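Local coordinates for protein hyperpolarization-activated (Ih) channel (Strongylocentrotus purpuratus, PDB 2PTM) that probably forms a hyperpolarization-activated potassium-conducting channel, whose cytoplasmic carboxy-terminal part, the C-linker and cyclic nucleotide-binding domain, binds cAMP, at residues Glu12-Val17 / Lys33-Tyr38; Ile122-Met127 / Lys158-Cys163. All blocks are in the same frame, centred on the assembly; numbering follows the deposited sequence.

Contact 1. Residues Glu12-Val17 / Lys33-Tyr38; sequences EKLKQV and KILDYY. With NCO (cobalt hexammine(III)), chain B.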
ATOM      1  N   GLU A  12      21.296 -14.754   7.114  1.00 62.48           N
ATOM      2  CA  GLU A  12      21.119 -13.976   5.896  1.00 67.79           C
ATOM      3  C   GLU A  12      21.042 -12.498   6.257  1.00 65.27           C
ATOM      4  O   GLU A  12      21.881 -11.694   5.850  1.00 66.01           O
ATOM      5  CB  GLU A  12      19.810 -14.393   5.218  1.00 74.82           C
ATOM      6  CG  GLU A  12      19.801 -14.278   3.705  1.00 81.19           C
ATOM      7  CD  GLU A  12      20.456 -15.471   3.031  1.00 86.02           C
ATOM      8  OE1 GLU A  12      20.120 -15.757   1.861  1.00 86.58           O
ATOM      9  OE2 GLU A  12      21.302 -16.127   3.678  1.00 88.18           O
ATOM     10  N   LYS A  13      20.019 -12.162   7.032  1.00 61.09           N
ATOM     11  CA  LYS A  13      19.763 -10.796   7.471  1.00 58.39           C
ATOM     12  C   LYS A  13      20.984 -10.136   8.109  1.00 55.19           C
ATOM     13  O   LYS A  13      21.366  -9.027   7.735  1.00 55.81           O
ATOM     14  CB  LYS A  13      18.606 -10.799   8.472  1.00 60.52           C
ATOM     15  CG  LYS A  13      18.032  -9.433   8.792  1.00 64.58           C
ATOM     16  CD  LYS A  13      17.094  -8.962   7.695  1.00 67.47           C
ATOM     17  CE  LYS A  13      17.827  -8.157   6.640  1.00 71.04           C
ATOM     18  NZ  LYS A  13      18.573  -7.014   7.232  1.00 73.01           N
ATOM     19  N   LEU A  14      21.589 -10.812   9.078  1.00 50.67           N
ATOM     20  CA  LEU A  14      22.678 -10.215   9.844  1.00 51.84           C
ATOM     21  C   LEU A  14      23.883  -9.880   8.972  1.00 51.97           C
ATOM     22  O   LEU A  14      24.568  -8.889   9.207  1.00 50.36           O
ATOM     23  CB  LEU A  14      23.099 -11.126  10.995  1.00 52.72           C
ATOM     24  CG  LEU A  14      23.506 -10.381  12.267  1.00 54.15           C
ATOM     25  CD1 LEU A  14      22.371  -9.474  12.706  1.00 50.57           C
ATOM     26  CD2 LEU A  14      23.885 -11.344  13.377  1.00 55.80           C
ATOM     27  N   LYS A  15      24.143 -10.711   7.969  1.00 52.65           N
ATOM     28  CA  LYS A  15      25.250 -10.463   7.050  1.00 51.78           C
ATOM     29  C   LYS A  15      25.078  -9.127   6.324  1.00 50.59           C
ATOM     30  O   LYS A  15      25.991  -8.305   6.283  1.00 47.75           O
ATOM     31  CB  LYS A  15      25.385 -11.608   6.054  1.00 54.38           C
ATOM     32  N   GLN A  16      23.895  -8.904   5.770  1.00 51.38           N
ATOM     33  CA  GLN A  16      23.649  -7.683   5.023  1.00 55.81           C
ATOM     34  C   GLN A  16      23.566  -6.452   5.924  1.00 50.71           C
ATOM     35  O   GLN A  16      23.885  -5.346   5.495  1.00 49.16           O
ATOM     36  CB  GLN A  16      22.392  -7.821   4.172  1.00 62.55           C
ATOM     37  CG  GLN A  16      21.106  -7.633   4.932  1.00 67.52           C
ATOM     38  CD  GLN A  16      19.897  -7.770   4.039  1.00 70.32           C
ATOM     39  OE1 GLN A  16      19.776  -8.742   3.294  1.00 71.32           O
ATOM     40  NE2 GLN A  16      18.987  -6.796   4.110  1.00 69.65           N
ATOM     41  N   VAL A  17      23.146  -6.646   7.173  1.00 48.84           N
ATOM     42  CA  VAL A  17      23.111  -5.551   8.141  1.00 46.03           C
ATOM     43  C   VAL A  17      24.519  -5.033   8.424  1.00 46.34           C
ATOM     44  O   VAL A  17      24.758  -3.830   8.427  1.00 47.50           O
ATOM     45  CB  VAL A  17      22.440  -5.968   9.470  1.00 43.26           C
ATOM     46  CG1 VAL A  17      22.814  -4.998  10.588  1.00 44.31           C
ATOM     47  CG2 VAL A  17      20.935  -6.037   9.307  1.00 39.11           C
ATOM     48  N   LYS A  33      24.873  -1.473  19.099  1.00 32.57           N
ATOM     49  CA  LYS A  33      23.487  -1.324  19.535  1.00 30.04           C
ATOM     50  C   LYS A  33      22.559  -2.096  18.604  1.00 29.75           C
ATOM     51  O   LYS A  33      21.646  -2.803  19.047  1.00 27.50           O
ATOM     52  CB  LYS A  33      23.081   0.149  19.567  1.00 31.39           C
ATOM     53  CG  LYS A  33      21.612   0.368  19.935  1.00 30.00           C
ATOM     54  CD  LYS A  33      21.270   1.836  20.157  1.00 31.48           C
ATOM     55  CE  LYS A  33      19.880   1.977  20.834  1.00 29.77           C
ATOM     56  NZ  LYS A  33      19.236   3.264  20.510  1.00 37.24           N
ATOM     57  N   ILE A  34      22.810  -1.961  17.309  1.00 26.79           N
ATOM     58  CA  ILE A  34      22.004  -2.632  16.297  1.00 25.68           C
ATOM     59  C   ILE A  34      22.164  -4.150  16.355  1.00 25.03           C
ATOM     60  O   ILE A  34      21.178  -4.879  16.347  1.00 27.63           O
ATOM     61  CB  ILE A  34      22.333  -2.082  14.909  1.00 26.91           C
ATOM     62  CG1 ILE A  34      21.902  -0.617  14.856  1.00 26.95           C
ATOM     63  CG2 ILE A  34      21.650  -2.901  13.813  1.00 27.91           C
ATOM     64  CD1 ILE A  34      22.426   0.148  13.659  1.00 29.89           C
ATOM     65  N   LEU A  35      23.401  -4.630  16.435  1.00 24.26           N
ATOM     66  CA  LEU A  35      23.629  -6.077  16.547  1.00 23.06           C
ATOM     67  C   LEU A  35      23.004  -6.645  17.821  1.00 24.49           C
ATOM     68  O   LEU A  35      22.393  -7.713  17.789  1.00 23.62           O
ATOM     69  CB  LEU A  35      25.123  -6.399  16.487  1.00 26.25           C
ATOM     70  CG  LEU A  35      25.802  -6.025  15.167  1.00 30.40           C
ATOM     71  CD1 LEU A  35      27.311  -6.277  15.244  1.00 34.50           C
ATOM     72  CD2 LEU A  35      25.187  -6.811  14.004  1.00 33.05           C
ATOM     73  N   ASP A  36      23.148  -5.933  18.939  1.00 24.37           N
ATOM     74  CA  ASP A  36      22.507  -6.345  20.197  1.00 25.54           C
ATOM     75  C   ASP A  36      20.985  -6.417  20.068  1.00 23.83           C
ATOM     76  O   ASP A  36      20.324  -7.293  20.656  1.00 23.09           O
ATOM     77  CB  ASP A  36      22.836  -5.362  21.319  1.00 28.41           C
ATOM     78  CG  ASP A  36      24.276  -5.440  21.769  1.00 31.28           C
ATOM     79  OD1 ASP A  36      25.030  -6.275  21.238  1.00 33.55           O
ATOM     80  OD2 ASP A  36      24.653  -4.651  22.657  1.00 30.81           O
ATOM     81  N   TYR A  37      20.420  -5.465  19.337  1.00 20.64           N
ATOM     82  CA  TYR A  37      18.974  -5.460  19.104  1.00 19.41           C
ATOM     83  C   TYR A  37      18.532  -6.702  18.319  1.00 22.00           C
ATOM     84  O   TYR A  37      17.580  -7.380  18.707  1.00 22.36           O
ATOM     85  CB  TYR A  37      18.531  -4.166  18.391  1.00 19.42           C
ATOM     86  CG  TYR A  37      17.062  -4.150  17.996  1.00 21.56           C
ATOM     87  CD1 TYR A  37      16.105  -3.538  18.802  1.00 23.58           C
ATOM     88  CD2 TYR A  37      16.628  -4.770  16.827  1.00 23.25           C
ATOM     89  CE1 TYR A  37      14.759  -3.522  18.440  1.00 26.38           C
ATOM     90  CE2 TYR A  37      15.282  -4.762  16.464  1.00 25.45           C
ATOM     91  CZ  TYR A  37      14.358  -4.137  17.270  1.00 28.78           C
ATOM     92  OH  TYR A  37      13.030  -4.143  16.902  1.00 32.96           O
ATOM     93  N   TYR A  38      19.220  -7.015  17.224  1.00 23.64           N
ATOM     94  CA  TYR A  38      18.829  -8.184  16.430  1.00 24.52           C
ATOM     95  C   TYR A  38      18.953  -9.453  17.248  1.00 23.72           C
ATOM     96  O   TYR A  38      18.099 -10.331  17.175  1.00 25.41           O
ATOM     97  CB  TYR A  38      19.664  -8.312  15.155  1.00 25.00           C
ATOM     98  CG  TYR A  38      19.114  -7.520  13.985  1.00 27.88           C
ATOM     99  CD1 TYR A  38      19.540  -6.225  13.742  1.00 28.29           C
ATOM    100  CD2 TYR A  38      18.161  -8.068  13.133  1.00 31.53           C
ATOM    101  CE1 TYR A  38      19.035  -5.492  12.681  1.00 27.50           C
ATOM    102  CE2 TYR A  38      17.650  -7.342  12.069  1.00 31.97           C
ATOM    103  CZ  TYR A  38      18.097  -6.056  11.848  1.00 29.43           C
ATOM    104  OH  TYR A  38      17.608  -5.321  10.795  1.00 31.22           O
TER
HETATM  105 CO   NCO B 301      27.042  -9.844  21.685  0.50 17.76          CO
HETATM  106  N1  NCO B 301      26.758 -11.796  20.815  1.00 37.97           N
HETATM  107  N2  NCO B 301      28.804 -10.550  22.732  1.00 30.30           N
HETATM  108  N3  NCO B 301      28.287  -9.043  20.025  1.00 33.66           N
HETATM  109  N4  NCO B 301      25.688 -10.473  23.513  1.00 23.55           N
HETATM  110  N5  NCO B 301      27.302  -7.908  22.618  1.00 40.36           N
HETATM  111  N6  NCO B 301      25.219  -9.181  20.593  1.00 30.63           N

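Contact 2. Residues Ile122-Met127 / Lys158-Cys163; sequences IVDIIM and KCETYC. With CMP (adenosine-3',5'-cyclic-monophosphate), chain C.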
ATOM      1  N   ILE A 122      10.887  -2.241  32.273  1.00 19.83           N
ATOM      2  CA  ILE A 122      10.635  -1.138  33.195  1.00 21.24           C
ATOM      3  C   ILE A 122      10.920   0.166  32.469  1.00 20.34           C
ATOM      4  O   ILE A 122      11.963   0.306  31.835  1.00 23.29           O
ATOM      5  CB  ILE A 122      11.559  -1.227  34.413  1.00 22.43           C
ATOM      6  CG1 ILE A 122      11.286  -2.523  35.183  1.00 26.68           C
ATOM      7  CG2 ILE A 122      11.376  -0.007  35.292  1.00 23.83           C
ATOM      8  CD1 ILE A 122      12.268  -2.789  36.295  1.00 30.91           C
ATOM      9  N   VAL A 123       9.985   1.111  32.543  1.00 18.68           N
ATOM     10  CA  VAL A 123      10.194   2.439  31.979  1.00 17.45           C
ATOM     11  C   VAL A 123      10.014   3.504  33.057  1.00 20.41           C
ATOM     12  O   VAL A 123       9.309   3.281  34.046  1.00 21.47           O
ATOM     13  CB  VAL A 123       9.236   2.723  30.787  1.00 17.34           C
ATOM     14  CG1 VAL A 123       9.415   1.675  29.712  1.00 18.29           C
ATOM     15  CG2 VAL A 123       7.791   2.753  31.253  1.00 19.11           C
ATOM     16  N   ASP A 124      10.683   4.642  32.874  1.00 20.30           N
ATOM     17  CA  ASP A 124      10.519   5.795  33.753  1.00 20.66           C
ATOM     18  C   ASP A 124       9.647   6.828  33.065  1.00 19.91           C
ATOM     19  O   ASP A 124       9.810   7.076  31.870  1.00 20.53           O
ATOM     20  CB  ASP A 124      11.874   6.441  34.049  1.00 26.85           C
ATOM     21  CG  ASP A 124      12.730   5.611  34.983  1.00 31.84           C
ATOM     22  OD1 ASP A 124      12.183   4.816  35.780  1.00 31.83           O
ATOM     23  OD2 ASP A 124      13.962   5.770  34.927  1.00 32.89           O
ATOM     24  N   ILE A 125       8.720   7.421  33.819  1.00 20.23           N
ATOM     25  CA  ILE A 125       7.916   8.538  33.337  1.00 21.22           C
ATOM     26  C   ILE A 125       8.593   9.829  33.803  1.00 23.48           C
ATOM     27  O   ILE A 125       8.687  10.081  34.999  1.00 23.77           O
ATOM     28  CB  ILE A 125       6.474   8.476  33.906  1.00 20.75           C
ATOM     29  CG1 ILE A 125       5.836   7.102  33.629  1.00 20.81           C
ATOM     30  CG2 ILE A 125       5.620   9.620  33.362  1.00 21.75           C
ATOM     31  CD1 ILE A 125       5.826   6.703  32.178  1.00 19.47           C
ATOM     32  N   ILE A 126       9.070  10.638  32.862  1.00 24.47           N
ATOM     33  CA  ILE A 126       9.888  11.802  33.189  1.00 25.68           C
ATOM     34  C   ILE A 126       9.174  13.100  32.823  1.00 28.16           C
ATOM     35  O   ILE A 126       8.875  13.338  31.654  1.00 28.95           O
ATOM     36  CB  ILE A 126      11.246  11.742  32.443  1.00 27.95           C
ATOM     37  CG1 ILE A 126      11.910  10.375  32.666  1.00 27.15           C
ATOM     38  CG2 ILE A 126      12.147  12.910  32.862  1.00 30.82           C
ATOM     39  CD1 ILE A 126      13.236  10.200  31.956  1.00 27.90           C
ATOM     40  N   MET A 127       8.903  13.937  33.818  1.00 30.27           N
ATOM     41  CA  MET A 127       8.199  15.194  33.584  1.00 35.33           C
ATOM     42  C   MET A 127       9.090  16.191  32.854  1.00 42.82           C
ATOM     43  O   MET A 127      10.298  15.988  32.745  1.00 46.46           O
ATOM     44  CB  MET A 127       7.698  15.788  34.904  1.00 39.84           C
ATOM     45  CG  MET A 127       6.773  14.863  35.675  1.00 46.64           C
ATOM     46  SD  MET A 127       5.566  14.056  34.598  1.00 53.80           S
ATOM     47  CE  MET A 127       4.688  15.475  33.925  1.00 50.89           C
ATOM     48  N   LYS A 158      11.157   6.697  29.209  1.00 21.11           N
ATOM     49  CA  LYS A 158      12.507   6.220  28.926  1.00 20.15           C
ATOM     50  C   LYS A 158      12.681   4.816  29.466  1.00 20.36           C
ATOM     51  O   LYS A 158      12.369   4.556  30.621  1.00 20.73           O
ATOM     52  CB  LYS A 158      13.539   7.147  29.577  1.00 21.68           C
ATOM     53  CG  LYS A 158      15.005   6.847  29.249  1.00 23.16           C
ATOM     54  CD  LYS A 158      15.905   7.881  29.932  1.00 25.34           C
ATOM     55  CE  LYS A 158      17.369   7.756  29.478  1.00 29.43           C
ATOM     56  NZ  LYS A 158      18.266   8.631  30.283  1.00 36.05           N
ATOM     57  N   CYS A 159      13.196   3.913  28.637  1.00 20.23           N
ATOM     58  CA  CYS A 159      13.419   2.535  29.061  1.00 20.37           C
ATOM     59  C   CYS A 159      14.574   2.400  30.056  1.00 23.16           C
ATOM     60  O   CYS A 159      15.667   2.923  29.826  1.00 26.73           O
ATOM     61  CB  CYS A 159      13.727   1.660  27.855  1.00 19.55           C
ATOM     62  SG  CYS A 159      12.377   1.551  26.698  1.00 23.34           S
ATOM     63  N   GLU A 160      14.338   1.670  31.142  1.00 22.58           N
ATOM     64  CA  GLU A 160      15.404   1.347  32.081  1.00 23.66           C
ATOM     65  C   GLU A 160      16.072   0.042  31.649  1.00 26.23           C
ATOM     66  O   GLU A 160      17.275  -0.101  31.770  1.00 28.78           O
ATOM     67  CB  GLU A 160      14.870   1.221  33.519  1.00 28.65           C
ATOM     68  CG  GLU A 160      14.492   2.532  34.184  1.00 38.58           C
ATOM     69  CD  GLU A 160      15.691   3.244  34.786  1.00 49.35           C
ATOM     70  OE1 GLU A 160      15.595   3.678  35.950  1.00 52.48           O
ATOM     71  OE2 GLU A 160      16.734   3.354  34.100  1.00 56.48           O
ATOM     72  N   THR A 161      15.277  -0.896  31.132  1.00 22.86           N
ATOM     73  CA  THR A 161      15.757  -2.225  30.777  1.00 21.48           C
ATOM     74  C   THR A 161      15.459  -2.424  29.301  1.00 23.66           C
ATOM     75  O   THR A 161      14.945  -1.518  28.656  1.00 25.31           O
ATOM     76  CB  THR A 161      14.989  -3.302  31.555  1.00 22.32           C
ATOM     77  OG1 THR A 161      13.604  -3.249  31.190  1.00 20.72           O
ATOM     78  CG2 THR A 161      15.106  -3.088  33.068  1.00 22.81           C
ATOM     79  N   TYR A 162      15.783  -3.591  28.756  1.00 22.57           N
ATOM     80  CA  TYR A 162      15.187  -3.976  27.483  1.00 22.97           C
ATOM     81  C   TYR A 162      13.683  -4.042  27.718  1.00 22.91           C
ATOM     82  O   TYR A 162      13.242  -4.532  28.761  1.00 22.71           O
ATOM     83  CB  TYR A 162      15.710  -5.345  27.022  1.00 23.16           C
ATOM     84  CG  TYR A 162      16.934  -5.239  26.151  1.00 22.38           C
ATOM     85  CD1 TYR A 162      18.194  -5.090  26.710  1.00 22.64           C
ATOM     86  CD2 TYR A 162      16.824  -5.263  24.761  1.00 21.67           C
ATOM     87  CE1 TYR A 162      19.320  -4.980  25.911  1.00 23.59           C
ATOM     88  CE2 TYR A 162      17.930  -5.147  23.957  1.00 22.90           C
ATOM     89  CZ  TYR A 162      19.180  -5.004  24.536  1.00 24.19           C
ATOM     90  OH  TYR A 162      20.289  -4.889  23.740  1.00 24.08           O
ATOM     91  N   CYS A 163      12.894  -3.556  26.763  1.00 20.67           N
ATOM     92  CA  CYS A 163      11.441  -3.568  26.904  1.00 19.68           C
ATOM     93  C   CYS A 163      10.803  -4.204  25.696  1.00 19.62           C
ATOM     94  O   CYS A 163      11.163  -3.897  24.564  1.00 21.90           O
ATOM     95  CB  CYS A 163      10.882  -2.149  27.078  1.00 20.80           C
ATOM     96  SG  CYS A 163      11.345  -1.401  28.662  1.00 25.06           S
TER
HETATM   97  P   CMP C 401       1.141  10.508  26.773  1.00 21.46           P
HETATM   98  O1P CMP C 401       1.010  11.998  27.221  1.00 23.37           O
HETATM   99  O2P CMP C 401       0.466  10.111  25.547  1.00 20.50           O
HETATM  100  O5' CMP C 401       2.736  10.308  26.839  1.00 22.44           O
HETATM  101  C5' CMP C 401       3.488  10.044  27.999  1.00 20.34           C
HETATM  102  C4' CMP C 401       2.834   9.011  28.906  1.00 20.81           C
HETATM  103  O4' CMP C 401       3.309   8.961  30.247  1.00 20.78           O
HETATM  104  C3' CMP C 401       1.404   9.445  29.119  1.00 20.30           C
HETATM  105  O3' CMP C 401       0.567   9.672  28.037  1.00 23.86           O
HETATM  106  C2' CMP C 401       0.851   8.537  30.217  1.00 21.94           C
HETATM  107  O2' CMP C 401       0.655   7.236  29.682  1.00 22.16           O
HETATM  108  C1' CMP C 401       2.184   8.435  31.035  1.00 17.03           C
HETATM  109  N9  CMP C 401       2.119   9.185  32.256  1.00 24.48           N
HETATM  110  C8  CMP C 401       2.166  10.589  32.449  1.00 29.79           C
HETATM  111  N7  CMP C 401       2.127  10.934  33.747  1.00 26.90           N
HETATM  112  C5  CMP C 401       2.029   9.724  34.445  1.00 30.34           C
HETATM  113  C6  CMP C 401       1.930   9.371  35.822  1.00 30.95           C
HETATM  114  N6  CMP C 401       1.942  10.338  36.794  1.00 35.47           N
HETATM  115  N1  CMP C 401       1.827   8.049  36.159  1.00 27.40           N
HETATM  116  C2  CMP C 401       1.841   7.120  35.178  1.00 34.91           C
HETATM  117  N3  CMP C 401       1.935   7.294  33.842  1.00 24.67           N
HETATM  118  C4  CMP C 401       2.041   8.605  33.518  1.00 28.98           C
HETATM  119  O   HOH W   1      14.923   5.041  32.200  1.00 49.82           O

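Contact 1. Residues Glu12-Val17 / Lys33-Tyr38
Tyr38 reaches from helix 28-42 to helix 5-23 and meets three side chains there. Leu14 CD1 lies 3.8 Å from Tyr38 CB, at the root of the side chain, the two side chains sliding past each other in opposite directions. Further out, Val17 CG2 sits 3.8 Å from Tyr38 CZ, while Lys13 crosses the tyrosine at about a right angle and brings Lys13 CG to 3.9 Å from Tyr38 CE2. All three approach the ring obliquely. Within its own helix, Ile34 CG2 lies at the ring edge, in plane, and the same methyl is 4.0 Å from Val17 CG1. Leu14 CD1 also touches Leu35 CD2 at 4.1 Å.

Val17 has CG1 anti to the backbone N (chi1 162°), which sends one methyl to Ile34 and leaves the other for the tyrosine. The two segments run antiparallel, at 173°, with their axes 11.4 Å apart, so only side chains bridge them. This is a helix-turn-helix hairpin of the C-linker. The polar ends look outward to the second subunit, where Glu55 accepts a hydrogen bond from Tyr38 OH and forms a salt bridge with Lys13 NZ. On helix 28-42, Asp36 OD1 takes hydrogen bonds from two ammines of cobalt hexammine(III), N6 at 3.0 Å and N5 at 3.1 Å, and Glu39 OE1 is hydrogen-bonded to the same ion.

No hydrogen bond joins the two segments: the hairpin is held here by apolar contact, and the polar groups of Lys13 and Tyr38 find partners on the second subunit.

Contact 2. Residues Ile122-Met127 / Lys158-Cys163
Lys158 O accepts the backbone N-H of Asp124 at 2.8 Å, nearly straight at 170°, and a water lies within weak hydrogen-bonding distance of it. Strands 123-126 and 156-159 are antiparallel neighbours in the beta roll of the cyclic nucleotide-binding domain. Lys158 N returns a bond to Asp124 O, making these residues a hydrogen-bonded pair; Val123 and Cys159 form the next, non-hydrogen-bonded one. Beyond it Glu160 N donates to Ile122 O at 2.8 Å, and Ile122 N reaches the side chain of Thr161, whose OG1 sits between the backbone N and the carbonyl carbon (chi1 63°) and donates to Tyr162 O.

On the face of Asp124 and Lys158, Asp124 OD2 lies 2.8 Å from Glu160 OE1, with the carboxylate planes 66° apart. Two acids this close probably disfavour a doubly charged pair, and the pKa of one may be raised. The water also lies within hydrogen-bonding distance of OD2, and Ser135 is hydrogen-bonded to OD1. Ile126 CD1 rests on Lys158 CB. On the opposite face, that of Val123 and Cys159, Val123 CG1 packs 3.8 Å from Cys163 SG. Ile125, in the cAMP pocket, approaches adenine N3 with CG1 and N9 at 3.7 Å with CG2.

Overall arrangement
Contact 1 comes first along the chain and is complete before contact 2 begins. It pairs helices 5-23 and 28-42 of the C-linker, whereas contact 2 pairs strands 123-126 and 156-159 of the cyclic nucleotide-binding domain; their centres are 24 Å apart. They nevertheless meet where Asp36 CB packs against Tyr162 OH, at 3.5 Å, and Tyr162 also stacks on Tyr40 of helix 28-42. That helix therefore faces helix 5-23 and the second subunit as well as the loop following strand 156-159. One contact lies by the subunit interface and the other carries a cAMP-pocket residue; the Asp36-Tyr162 touch gives the C-linker and the binding domain a direct packing link, through which cAMP binding could be felt.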